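Local coordinates for DNA protection during starvation protein (Mycobacterium smegmatis, PDB 2YW6), which probably protects DNA from oxidative damage by oxidising ferrous iron with hydrogen peroxide and storing it as ferric mineral inside a hollow dodecamer, at residues H32-L35 against K36-W40; A85-K88 against D89-W92; R99-V102 against Q103-L106; G115-E118 against D119-S123. All coordinates share one frame; numbering follows the deposited sequence.

Interaction 1 of 4, residues H32-L35 against K36-W40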
# COMPACT_ATOMS: atom_id res chain seq x y z
N HIS B 32 -26.55 -0.63 -13.27
CA HIS B 32 -25.62 0.27 -12.61
C HIS B 32 -25.96 1.74 -12.88
O HIS B 32 -25.65 2.61 -12.08
CB HIS B 32 -24.14 -0.09 -12.92
CG HIS B 32 -23.71 0.14 -14.33
ND1 HIS B 32 -23.56 1.41 -14.87
CD2 HIS B 32 -23.29 -0.72 -15.29
CE1 HIS B 32 -23.08 1.31 -16.09
NE2 HIS B 32 -22.91 0.02 -16.37
N LEU B 33 -26.64 2.01 -13.99
CA LEU B 33 -27.07 3.38 -14.29
C LEU B 33 -28.11 3.73 -13.23
O LEU B 33 -28.02 4.75 -12.54
CB LEU B 33 -27.73 3.47 -15.66
CG LEU B 33 -26.85 3.36 -16.92
CD1 LEU B 33 -27.76 3.21 -18.14
CD2 LEU B 33 -25.94 4.58 -17.03
N THR B 34 -29.11 2.87 -13.12
CA THR B 34 -30.18 3.07 -12.15
C THR B 34 -29.62 3.18 -10.73
O THR B 34 -29.94 4.12 -10.00
CB THR B 34 -31.18 1.91 -12.22
OG1 THR B 34 -31.64 1.78 -13.56
CG2 THR B 34 -32.35 2.16 -11.29
N LEU B 35 -28.77 2.22 -10.35
CA LEU B 35 -28.13 2.22 -9.03
C LEU B 35 -27.57 3.60 -8.73
O LEU B 35 -27.80 4.16 -7.66
CB LEU B 35 -26.96 1.22 -8.98
CG LEU B 35 -27.08 -0.14 -8.27
CD1 LEU B 35 -28.33 -0.19 -7.38
CD2 LEU B 35 -27.08 -1.23 -9.31
N LYS B 36 -26.84 4.14 -9.69
CA LYS B 36 -26.23 5.46 -9.55
C LYS B 36 -27.31 6.54 -9.44
O LYS B 36 -27.19 7.45 -8.62
CB LYS B 36 -25.33 5.74 -10.75
CG LYS B 36 -23.96 6.26 -10.37
CD LYS B 36 -23.22 5.27 -9.51
CE LYS B 36 -21.86 5.81 -9.11
NZ LYS B 36 -22.02 7.04 -8.32
N HIS B 37 -28.35 6.41 -10.25
CA HIS B 37 -29.46 7.36 -10.24
C HIS B 37 -30.07 7.51 -8.84
O HIS B 37 -30.32 8.63 -8.40
CB HIS B 37 -30.58 6.93 -11.21
CG HIS B 37 -31.77 7.83 -11.19
ND1 HIS B 37 -31.84 9.00 -11.92
CD2 HIS B 37 -32.93 7.77 -10.48
CE1 HIS B 37 -32.99 9.61 -11.67
NE2 HIS B 37 -33.67 8.89 -10.80
N VAL B 38 -30.32 6.40 -8.16
CA VAL B 38 -30.91 6.48 -6.83
C VAL B 38 -29.88 7.02 -5.84
O VAL B 38 -30.24 7.77 -4.92
CB VAL B 38 -31.47 5.11 -6.32
CG1 VAL B 38 -31.73 4.16 -7.48
CG2 VAL B 38 -30.53 4.50 -5.29
N HIS B 39 -28.62 6.67 -6.04
CA HIS B 39 -27.57 7.16 -5.16
C HIS B 39 -27.63 8.68 -5.15
O HIS B 39 -27.49 9.31 -4.09
CB HIS B 39 -26.19 6.71 -5.65
CG HIS B 39 -25.06 7.24 -4.82
ND1 HIS B 39 -24.16 6.41 -4.18
CD2 HIS B 39 -24.67 8.50 -4.54
CE1 HIS B 39 -23.27 7.15 -3.53
NE2 HIS B 39 -23.56 8.42 -3.73
N TRP B 40 -27.83 9.26 -6.33
CA TRP B 40 -27.88 10.70 -6.46
C TRP B 40 -29.19 11.32 -5.98
O TRP B 40 -29.21 12.47 -5.54
CB TRP B 40 -27.65 11.10 -7.92
CG TRP B 40 -26.34 10.65 -8.48
CD1 TRP B 40 -25.17 10.46 -7.79
CD2 TRP B 40 -26.04 10.36 -9.85
NE1 TRP B 40 -24.17 10.08 -8.64
CE2 TRP B 40 -24.67 10.01 -9.91
CE3 TRP B 40 -26.79 10.37 -11.03
CZ2 TRP B 40 -24.04 9.66 -11.12
CZ3 TRP B 40 -26.16 10.02 -12.23
CH2 TRP B 40 -24.80 9.68 -12.26
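Lys36 N donates to His32 O at 3.1 Å, the first of four successive i to i+4 bonds toward the C-terminal end of helix 12-41. Its aliphatic CB sits over the same turn, 3.4 Å from Leu33 O, and the chain then bends twice, at chi2 and chi4, to carry NZ off to a salt bridge with Asp66 of the second subunit. His37 N bonds to Leu33 O at 2.8 Å. With CG anti to the backbone N (chi1 177°), its ring leaves the helix, and the two ring nitrogens join Val97 O to the backbone N of Gly81 in the second subunit. Val38 N reaches Thr34 O at 3.0 Å. A branched apolar residue suits this position, since CG1 lies 4.3 Å from Thr34 CG2 while the side chain packs on His105 and Leu109. His39 N continues the ladder to Leu35 O. Trp40 places one ring face over Lys36 O and packs on Asp66 of the second subunit. With these amides and carbonyls paired along the helix, the side chains of Lys36 and His37 bond across the subunit interface, and Lys36 thus holds a carboxylate that, by similarity, binds iron.

Interaction 2 of 4, residues A85-K88 against D89-W92; sequences AIIK and DRTW
The last turn of the short helix 83-89, in the connection between the long helices 47-75 and 102-127, brings Arg90 back across Ile87. The two side chains cross obliquely: Ile87 CB is 3.6 Å from Arg90 CD, and the CG2 branch of Ile87 lies over one face of the guanidinium, 3.5 Å from Arg90 NH1. A beta-branched residue serves well here: CG1 takes the position between the backbone N and the carbonyl carbon (chi1 74°), leaving CG2 as the branch that meets the guanidinium face. The arginine chain bends at chi3, and its guanidinium makes a salt bridge with Asp94, with Asp30 as a weaker and longer ionic partner. Just before it, Asp89 N donates to Ala85 O at 3.0 Å with an N-H...O angle of 166°, closing a turn at the end of the helix. The Asp89 carboxylate lies back against the same carbonyl, OD1 3.0 Å from Ala85 O; two acceptors cannot bond, and OD1 instead accepts from Ser26 OG, linking the turn to helix 12-41. At Arg90 the backbone leaves helical geometry, with psi at 145°, and the chain runs on as a loop. Ile86, Ile87 and Arg90 all pack on Pro83 of the second subunit, an arrangement typical of Dps proteins, in which a short helix within this long connection lies at the dimer interface.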
# COMPACT_ATOMS: atom_id res chain seq x y z
N ALA B 85 -29.12 0.02 -27.26
CA ALA B 85 -29.18 -1.41 -26.98
C ALA B 85 -29.77 -1.67 -25.60
O ALA B 85 -30.43 -2.68 -25.38
CB ALA B 85 -27.79 -2.02 -27.08
N ILE B 86 -29.53 -0.76 -24.66
CA ILE B 86 -30.07 -0.93 -23.31
C ILE B 86 -31.60 -0.89 -23.30
O ILE B 86 -32.21 -1.71 -22.63
CB ILE B 86 -29.52 0.13 -22.34
CG1 ILE B 86 -28.03 -0.08 -22.12
CG2 ILE B 86 -30.24 0.04 -21.01
CD1 ILE B 86 -27.37 1.00 -21.29
N ILE B 87 -32.21 0.04 -24.04
CA ILE B 87 -33.67 0.11 -24.05
C ILE B 87 -34.29 -0.98 -24.94
O ILE B 87 -35.36 -1.50 -24.64
CB ILE B 87 -34.18 1.52 -24.48
CG1 ILE B 87 -33.99 1.73 -25.99
CG2 ILE B 87 -33.47 2.60 -23.69
CD1 ILE B 87 -35.18 1.25 -26.82
N LYS B 88 -33.60 -1.32 -26.03
CA LYS B 88 -34.09 -2.35 -26.94
C LYS B 88 -34.22 -3.66 -26.16
O LYS B 88 -35.28 -4.28 -26.10
CB LYS B 88 -33.12 -2.54 -28.11
CG LYS B 88 -33.53 -3.62 -29.10
CD LYS B 88 -34.92 -3.34 -29.66
CE LYS B 88 -35.31 -4.36 -30.73
NZ LYS B 88 -34.42 -4.29 -31.93
N ASP B 89 -33.12 -4.07 -25.55
CA ASP B 89 -33.09 -5.30 -24.77
C ASP B 89 -33.97 -5.16 -23.54
O ASP B 89 -34.69 -6.08 -23.16
CB ASP B 89 -31.65 -5.61 -24.36
CG ASP B 89 -30.80 -6.06 -25.54
OD1 ASP B 89 -29.67 -5.54 -25.71
OD2 ASP B 89 -31.27 -6.94 -26.30
N ARG B 90 -33.92 -3.98 -22.93
CA ARG B 90 -34.68 -3.69 -21.72
C ARG B 90 -36.10 -4.24 -21.74
O ARG B 90 -36.77 -4.30 -22.78
CB ARG B 90 -34.74 -2.18 -21.48
CG ARG B 90 -36.10 -1.53 -21.74
CD ARG B 90 -36.01 -0.02 -21.75
NE ARG B 90 -35.37 0.51 -20.55
CZ ARG B 90 -35.29 1.81 -20.25
NH1 ARG B 90 -35.83 2.71 -21.07
NH2 ARG B 90 -34.69 2.20 -19.14
N THR B 91 -36.55 -4.66 -20.57
CA THR B 91 -37.90 -5.17 -20.39
C THR B 91 -38.45 -4.37 -19.22
O THR B 91 -39.60 -3.91 -19.26
CB THR B 91 -37.92 -6.67 -20.03
OG1 THR B 91 -37.44 -7.43 -21.15
CG2 THR B 91 -39.34 -7.11 -19.70
N TRP B 92 -37.63 -4.20 -18.19
CA TRP B 92 -38.04 -3.42 -17.03
C TRP B 92 -38.00 -1.95 -17.46
O TRP B 92 -36.93 -1.38 -17.66
CB TRP B 92 -37.14 -3.73 -15.81
CG TRP B 92 -36.16 -2.65 -15.31
CD1 TRP B 92 -36.46 -1.36 -14.95
CD2 TRP B 92 -34.75 -2.82 -15.07
NE1 TRP B 92 -35.33 -0.72 -14.50
CE2 TRP B 92 -34.27 -1.58 -14.56
CE3 TRP B 92 -33.86 -3.88 -15.23
CZ2 TRP B 92 -32.93 -1.39 -14.23
CZ3 TRP B 92 -32.52 -3.69 -14.89
CH2 TRP B 92 -32.07 -2.45 -14.39

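Interaction 3 of 4, residues R99-V102 against Q103-L106; sequences RDTV and QAHL
Val102 O accepts from Leu106 N at 2.9 Å, a bond of the first turn of helix 102-127. The side chains of the same pair lie side by side and point the same way, Val102 CG1 meeting Leu106 CD2 at 3.3 Å. CG1 is anti to the backbone N (chi1 165°), which directs that branch along the helix toward the leucine. Both are apolar, as their place requires, for both touch Val50 of helix 47-75 and Leu106 also packs on Val152 and His155 of helix 132-155. A second backbone bond, His105 N to Thr101 O, is 3.2 Å long and nearly straight at 172°. Thr101 occupies the N-cap position, a place that suits a threonine; OG1 faces the first turn, but at 3.6 Å from Ala104 N the approach is too long to count as a capping bond. Here strand 100-101, paired in parallel with strand 42-43 through backbone bonds of Asp100 to Asn41 and Val43, passes straight into the helix. Asp100 bends back over that turn: its OD2 takes a weak bond from Thr101 N, and its OD1 is 3.5 Å from the methyl of Ala104, whose small size admits the carboxylate. Negative charge near a helix N terminus should also be favourable. Asp100 CB approaches the His105 ring, 3.5 Å from NE2, while Asp100 O lies at the ring edge in its plane. At the other nitrogen, His105 ND1 is hydrogen-bonded to Tyr95 OH, and NE2 has weak bonds with Glu98 O and Asn41 O.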
# COMPACT_ATOMS: atom_id res chain seq x y z
N ARG B 99 -35.97 12.52 -7.01
CA ARG B 99 -35.59 13.04 -5.69
C ARG B 99 -36.57 12.36 -4.73
O ARG B 99 -37.79 12.50 -4.90
CB ARG B 99 -35.79 14.55 -5.67
CG ARG B 99 -35.18 15.29 -4.50
CD ARG B 99 -33.87 15.92 -4.92
NE ARG B 99 -33.45 17.01 -4.05
CZ ARG B 99 -32.43 17.83 -4.31
NH1 ARG B 99 -31.74 17.68 -5.43
NH2 ARG B 99 -32.11 18.80 -3.47
N ASP B 100 -36.09 11.61 -3.75
CA ASP B 100 -37.03 10.95 -2.86
C ASP B 100 -36.34 10.33 -1.65
O ASP B 100 -35.12 10.39 -1.53
CB ASP B 100 -37.82 9.88 -3.63
CG ASP B 100 -39.29 9.83 -3.23
OD1 ASP B 100 -40.11 9.27 -3.98
OD2 ASP B 100 -39.63 10.36 -2.15
N THR B 101 -37.12 9.74 -0.76
CA THR B 101 -36.59 9.13 0.45
C THR B 101 -36.04 7.72 0.26
O THR B 101 -36.18 7.13 -0.82
CB THR B 101 -37.66 9.08 1.57
OG1 THR B 101 -38.75 8.24 1.15
CG2 THR B 101 -38.19 10.47 1.87
N VAL B 102 -35.44 7.21 1.32
CA VAL B 102 -34.86 5.88 1.34
C VAL B 102 -35.93 4.80 1.21
O VAL B 102 -35.71 3.77 0.57
CB VAL B 102 -34.05 5.67 2.66
CG1 VAL B 102 -33.74 4.20 2.89
CG2 VAL B 102 -32.76 6.47 2.59
N GLN B 103 -37.09 5.04 1.82
CA GLN B 103 -38.18 4.07 1.77
C GLN B 103 -38.64 3.84 0.34
O GLN B 103 -38.73 2.70 -0.12
CB GLN B 103 -39.36 4.56 2.61
CG GLN B 103 -38.99 5.15 3.97
CD GLN B 103 -37.91 4.35 4.69
OE1 GLN B 103 -36.74 4.39 4.31
NE2 GLN B 103 -38.31 3.62 5.73
N ALA B 104 -38.92 4.93 -0.37
CA ALA B 104 -39.38 4.88 -1.75
C ALA B 104 -38.37 4.25 -2.70
O ALA B 104 -38.71 3.35 -3.47
CB ALA B 104 -39.74 6.29 -2.23
N HIS B 105 -37.14 4.73 -2.65
CA HIS B 105 -36.12 4.18 -3.53
C HIS B 105 -35.81 2.72 -3.22
O HIS B 105 -35.61 1.92 -4.13
CB HIS B 105 -34.83 5.01 -3.47
CG HIS B 105 -34.89 6.27 -4.26
ND1 HIS B 105 -35.02 6.28 -5.64
CD2 HIS B 105 -34.84 7.57 -3.88
CE1 HIS B 105 -35.06 7.53 -6.06
NE2 HIS B 105 -34.95 8.34 -5.02
N LEU B 106 -35.78 2.36 -1.94
CA LEU B 106 -35.47 0.97 -1.63
C LEU B 106 -36.57 0.02 -2.09
O LEU B 106 -36.29 -1.04 -2.64
CB LEU B 106 -35.17 0.82 -0.14
CG LEU B 106 -33.65 0.82 0.15
CD1 LEU B 106 -32.90 1.82 -0.74
CD2 LEU B 106 -33.43 1.16 1.60

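Interaction 4 of 4, residues G115-E118 against D119-S123; sequences GVIE and DTRKS
Among the hydrogen bonds, those of Thr120 with Val116 stand out, because Val116 O takes both the backbone N at 2.9 Å and the hydroxyl OG1 at 2.7 Å. The two donors reach the oxygen from opposite faces of its carbonyl plane. Thr120 OG1 lies beside its own backbone N (chi1 -57°), the position from which a helical threonine can bend back to the preceding turn, so a polar group is accommodated in a buried place; OG1 is also bonded to Gln24. Regular helical bonds flank this pair: Asp119 N to Gly115 O at 2.8 Å, Arg121 N to Ile117 O, and Lys122 N to Glu118 O. Charged contacts are looser. Lys122 CE passes the end of Glu118 at an angle, 3.9 Å from Glu118 OE1, with Glu118 OE1 4.3 Å from Lys122 NZ, beyond a salt bridge, whereas Lys122 NZ makes a long one of 3.8 Å with Asp119 OD2. Long flexible chains are at home on this solvent-facing side. Apolar contact is provided by Ile117, whose CG2 lies 4.3 Å from Arg121 CG and at the edge of the guanidinium, near its plane. Within the four-helix bundle, Val116 packs between helix 12-41, at Thr27 and Leu31, and helix 132-155, at Leu145; Ile117 touches Glu146 and Gln149 of the latter helix, and Arg121 makes a salt bridge with Glu146.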
# COMPACT_ATOMS: atom_id res chain seq x y z
N GLY B 115 -36.82 -8.72 -10.65
CA GLY B 115 -36.69 -9.03 -12.06
C GLY B 115 -35.30 -9.54 -12.41
O GLY B 115 -35.15 -10.56 -13.10
N VAL B 116 -34.28 -8.83 -11.92
CA VAL B 116 -32.88 -9.16 -12.17
C VAL B 116 -32.52 -10.56 -11.68
O VAL B 116 -31.92 -11.35 -12.41
CB VAL B 116 -31.93 -8.11 -11.50
CG1 VAL B 116 -30.46 -8.43 -11.79
CG2 VAL B 116 -32.28 -6.73 -12.01
N ILE B 117 -32.90 -10.87 -10.45
CA ILE B 117 -32.61 -12.17 -9.88
C ILE B 117 -33.38 -13.26 -10.58
O ILE B 117 -32.81 -14.30 -10.93
CB ILE B 117 -32.92 -12.21 -8.37
CG1 ILE B 117 -32.03 -11.20 -7.65
CG2 ILE B 117 -32.72 -13.64 -7.82
CD1 ILE B 117 -32.35 -11.03 -6.18
N GLU B 118 -34.67 -13.04 -10.79
CA GLU B 118 -35.49 -14.04 -11.48
C GLU B 118 -34.93 -14.30 -12.88
O GLU B 118 -34.80 -15.46 -13.30
CB GLU B 118 -36.94 -13.58 -11.59
CG GLU B 118 -37.84 -14.67 -12.14
CD GLU B 118 -39.26 -14.22 -12.32
OE1 GLU B 118 -40.11 -15.06 -12.70
OE2 GLU B 118 -39.54 -13.03 -12.10
N ASP B 119 -34.58 -13.24 -13.59
CA ASP B 119 -34.02 -13.38 -14.93
C ASP B 119 -32.69 -14.11 -14.91
O ASP B 119 -32.37 -14.87 -15.84
CB ASP B 119 -33.82 -12.01 -15.58
CG ASP B 119 -35.12 -11.41 -16.07
OD1 ASP B 119 -35.09 -10.26 -16.58
OD2 ASP B 119 -36.16 -12.09 -15.96
N THR B 120 -31.90 -13.89 -13.86
CA THR B 120 -30.61 -14.55 -13.77
C THR B 120 -30.77 -16.04 -13.49
O THR B 120 -30.03 -16.87 -14.02
CB THR B 120 -29.73 -13.89 -12.69
OG1 THR B 120 -29.59 -12.49 -12.99
CG2 THR B 120 -28.34 -14.53 -12.65
N ARG B 121 -31.75 -16.38 -12.66
CA ARG B 121 -32.01 -17.78 -12.35
C ARG B 121 -32.36 -18.57 -13.61
O ARG B 121 -31.83 -19.66 -13.84
CB ARG B 121 -33.14 -17.90 -11.33
CG ARG B 121 -32.77 -17.38 -9.96
CD ARG B 121 -31.80 -18.31 -9.27
NE ARG B 121 -31.62 -17.94 -7.87
CZ ARG B 121 -31.12 -18.76 -6.96
NH1 ARG B 121 -30.75 -19.98 -7.33
NH2 ARG B 121 -31.00 -18.38 -5.70
N LYS B 122 -33.25 -18.02 -14.43
CA LYS B 122 -33.67 -18.68 -15.68
C LYS B 122 -32.46 -18.99 -16.56
O LYS B 122 -32.27 -20.12 -16.98
CB LYS B 122 -34.63 -17.79 -16.47
CG LYS B 122 -35.91 -17.39 -15.75
CD LYS B 122 -36.74 -16.46 -16.63
CE LYS B 122 -37.96 -15.88 -15.91
NZ LYS B 122 -38.66 -14.85 -16.74
N SER B 123 -31.65 -17.96 -16.82
CA SER B 123 -30.46 -18.11 -17.65
C SER B 123 -29.52 -19.17 -17.11
O SER B 123 -28.99 -19.97 -17.90
CB SER B 123 -29.72 -16.76 -17.77
OG SER B 123 -30.51 -15.79 -18.43

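From the N terminus, interaction 1 comes first, within helix 12-41; interaction 2 ends the short helix 83-89, interaction 3 begins helix 102-127, and interaction 4 lies farther along that helix. Each joins consecutive residues, so none closes a long loop, and the four follow in series without nesting or crossing. Space brings them together. Interaction 1 touches interaction 2 where Thr34 meets Trp92 and Leu33 meets Ile86, and it reaches interaction 3 through Val38 and His105. Trp92 also packs on Val116 of interaction 4. The connection after helix 83-89 is thereby tied to helices 12-41 and 102-127, while interactions 1 and 2 both face the second subunit.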